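Long-range contact in adenosine monophosphate-protein transferase (Thermoplasma acidophilum, PDB 1RLH), which is of unknown function but may transfer adenosine monophosphate to proteins, and belongs to the adenosine-specific kinase family: residues V22-A27 / V96-N101. Numbering follows the deposited sequence.
Sequences VIPAEA and VILIRN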
loop_
_atom_site.group_PDB
_atom_site.type_symbol
_atom_site.label_atom_id
_atom_site.label_comp_id
_atom_site.label_asym_id
_atom_site.label_seq_id
_atom_site.Cartn_x
_atom_site.Cartn_y
_atom_site.Cartn_z
ATOM N N VAL A 22 7.296 -5.600 -2.059
ATOM C CA VAL A 22 8.674 -5.239 -2.339
ATOM C C VAL A 22 8.981 -4.052 -1.436
ATOM O O VAL A 22 8.368 -2.991 -1.558
ATOM C CB VAL A 22 8.865 -4.807 -3.813
ATOM C CG1 VAL A 22 10.297 -4.343 -4.040
ATOM C CG2 VAL A 22 8.532 -5.966 -4.741
ATOM N N ILE A 23 9.909 -4.246 -0.507
ATOM C CA ILE A 23 10.299 -3.186 0.409
ATOM C C ILE A 23 11.807 -3.010 0.305
ATOM O O ILE A 23 12.573 -3.778 0.888
ATOM C CB ILE A 23 9.918 -3.536 1.870
ATOM C CG1 ILE A 23 8.414 -3.824 1.961
ATOM C CG2 ILE A 23 10.281 -2.386 2.795
ATOM C CD1 ILE A 23 7.960 -4.267 3.338
ATOM N N PRO A 24 12.256 -2.006 -0.464
ATOM C CA PRO A 24 13.691 -1.751 -0.630
ATOM C C PRO A 24 14.375 -1.525 0.716
ATOM O O PRO A 24 13.750 -1.055 1.667
ATOM C CB PRO A 24 13.717 -0.508 -1.517
ATOM C CG PRO A 24 12.490 -0.691 -2.366
ATOM C CD PRO A 24 11.466 -1.118 -1.334
ATOM N N ALA A 25 15.660 -1.859 0.788
ATOM C CA ALA A 25 16.425 -1.715 2.022
ATOM C C ALA A 25 16.175 -0.399 2.758
ATOM O O ALA A 25 16.193 0.673 2.157
ATOM C CB ALA A 25 17.918 -1.868 1.725
ATOM N N GLU A 26 15.945 -0.503 4.065
ATOM C CA GLU A 26 15.707 0.647 4.937
ATOM C C GLU A 26 14.439 1.447 4.653
ATOM O O GLU A 26 14.265 2.535 5.195
ATOM C CB GLU A 26 16.908 1.598 4.907
ATOM C CG GLU A 26 18.212 0.984 5.404
ATOM C CD GLU A 26 19.302 2.021 5.616
ATOM O OE1 GLU A 26 19.604 2.778 4.669
ATOM O OE2 GLU A 26 19.861 2.078 6.734
ATOM N N ALA A 27 13.553 0.922 3.813
ATOM C CA ALA A 27 12.325 1.641 3.503
ATOM C C ALA A 27 11.179 1.245 4.428
ATOM O O ALA A 27 11.143 0.138 4.958
ATOM C CB ALA A 27 11.922 1.396 2.057
ATOM N N VAL A 96 -0.087 2.493 -1.980
ATOM C CA VAL A 96 1.141 1.996 -1.379
ATOM C C VAL A 96 2.135 3.141 -1.329
ATOM O O VAL A 96 2.369 3.808 -2.334
ATOM C CB VAL A 96 1.773 0.850 -2.218
ATOM C CG1 VAL A 96 3.124 0.460 -1.626
ATOM C CG2 VAL A 96 0.842 -0.364 -2.251
ATOM N N ILE A 97 2.705 3.372 -0.154
ATOM C CA ILE A 97 3.687 4.432 0.016
ATOM C C ILE A 97 4.968 3.817 0.575
ATOM O O ILE A 97 4.918 2.972 1.464
ATOM C CB ILE A 97 3.180 5.515 1.002
ATOM C CG1 ILE A 97 1.922 6.186 0.448
ATOM C CG2 ILE A 97 4.267 6.558 1.239
ATOM C CD1 ILE A 97 1.196 7.058 1.470
ATOM N N LEU A 98 6.109 4.217 0.024
ATOM C CA LEU A 98 7.401 3.733 0.498
ATOM C C LEU A 98 8.223 4.963 0.839
ATOM O O LEU A 98 8.331 5.881 0.031
ATOM C CB LEU A 98 8.108 2.903 -0.578
ATOM C CG LEU A 98 7.635 1.455 -0.725
ATOM C CD1 LEU A 98 8.271 0.822 -1.947
ATOM C CD2 LEU A 98 7.997 0.673 0.528
ATOM N N ILE A 99 8.784 4.988 2.044
ATOM C CA ILE A 99 9.578 6.127 2.487
ATOM C C ILE A 99 10.916 5.671 3.046
ATOM O O ILE A 99 10.984 4.740 3.838
ATOM C CB ILE A 99 8.847 6.928 3.586
ATOM C CG1 ILE A 99 7.465 7.353 3.092
ATOM C CG2 ILE A 99 9.670 8.164 3.957
ATOM C CD1 ILE A 99 6.564 7.912 4.176
ATOM N N ARG A 100 11.977 6.345 2.628
ATOM C CA ARG A 100 13.320 6.021 3.082
ATOM C C ARG A 100 14.009 7.306 3.535
ATOM O O ARG A 100 13.691 8.392 3.049
ATOM C CB ARG A 100 14.101 5.370 1.935
ATOM C CG ARG A 100 15.561 5.111 2.224
ATOM C CD ARG A 100 16.279 4.621 0.971
ATOM N NE ARG A 100 15.923 3.251 0.612
ATOM C CZ ARG A 100 16.345 2.641 -0.491
ATOM N NH1 ARG A 100 17.129 3.288 -1.342
ATOM N NH2 ARG A 100 16.005 1.385 -0.737
ATOM N N ASN A 101 14.939 7.185 4.475
ATOM C CA ASN A 101 15.671 8.345 4.973
ATOM C C ASN A 101 14.756 9.367 5.639
ATOM O O ASN A 101 14.878 10.569 5.402
ATOM C CB ASN A 101 16.433 9.015 3.823
ATOM C CG ASN A 101 17.485 8.109 3.211
ATOM O OD1 ASN A 101 18.122 8.464 2.220
ATOM N ND2 ASN A 101 17.675 6.934 3.803
HETATM O O HOH W 1 14.955 4.801 6.093
#
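Leu98 and Pro24 form the tightly packed apolar part of this contact, with Leu98 CD1 3.8 Å from Pro24 CD and the two side chains crossing at about a right angle. Leu98, on strand 94-100, points its CB at the loop; the branched end also meets Ile23 and Ala27, and it touches Ala81 of helix 76-89. Pro24 is acceptable at the first position of the type II turn ending at Ala27, which uses its carbonyl, Ala27 N to Pro24 O at 2.9 Å, and needs no N-H from it; Glu26 takes the turn's positive phi. Ala27 CA comes within 3.4 Å of Ile99 O in a CA-H...O contact, just before Asn28 pairs with Ile99 as strand 28-34 begins. Arg100 packs closely too: bent at chi3 (-72°), it brings NE and NH2 each to 3.0 Å from Ala25 O, and NH2 to 3.1 Å from Pro24 CB. A leucine in place of Arg100 would probably leave that carbonyl without its positively charged neighbour. Toward solvent the fit loosens, and one water joins Glu26 O to Asn101 N. The loop thus rests its apolar side on the strand, while arginine and water serve the carbonyls at the turn.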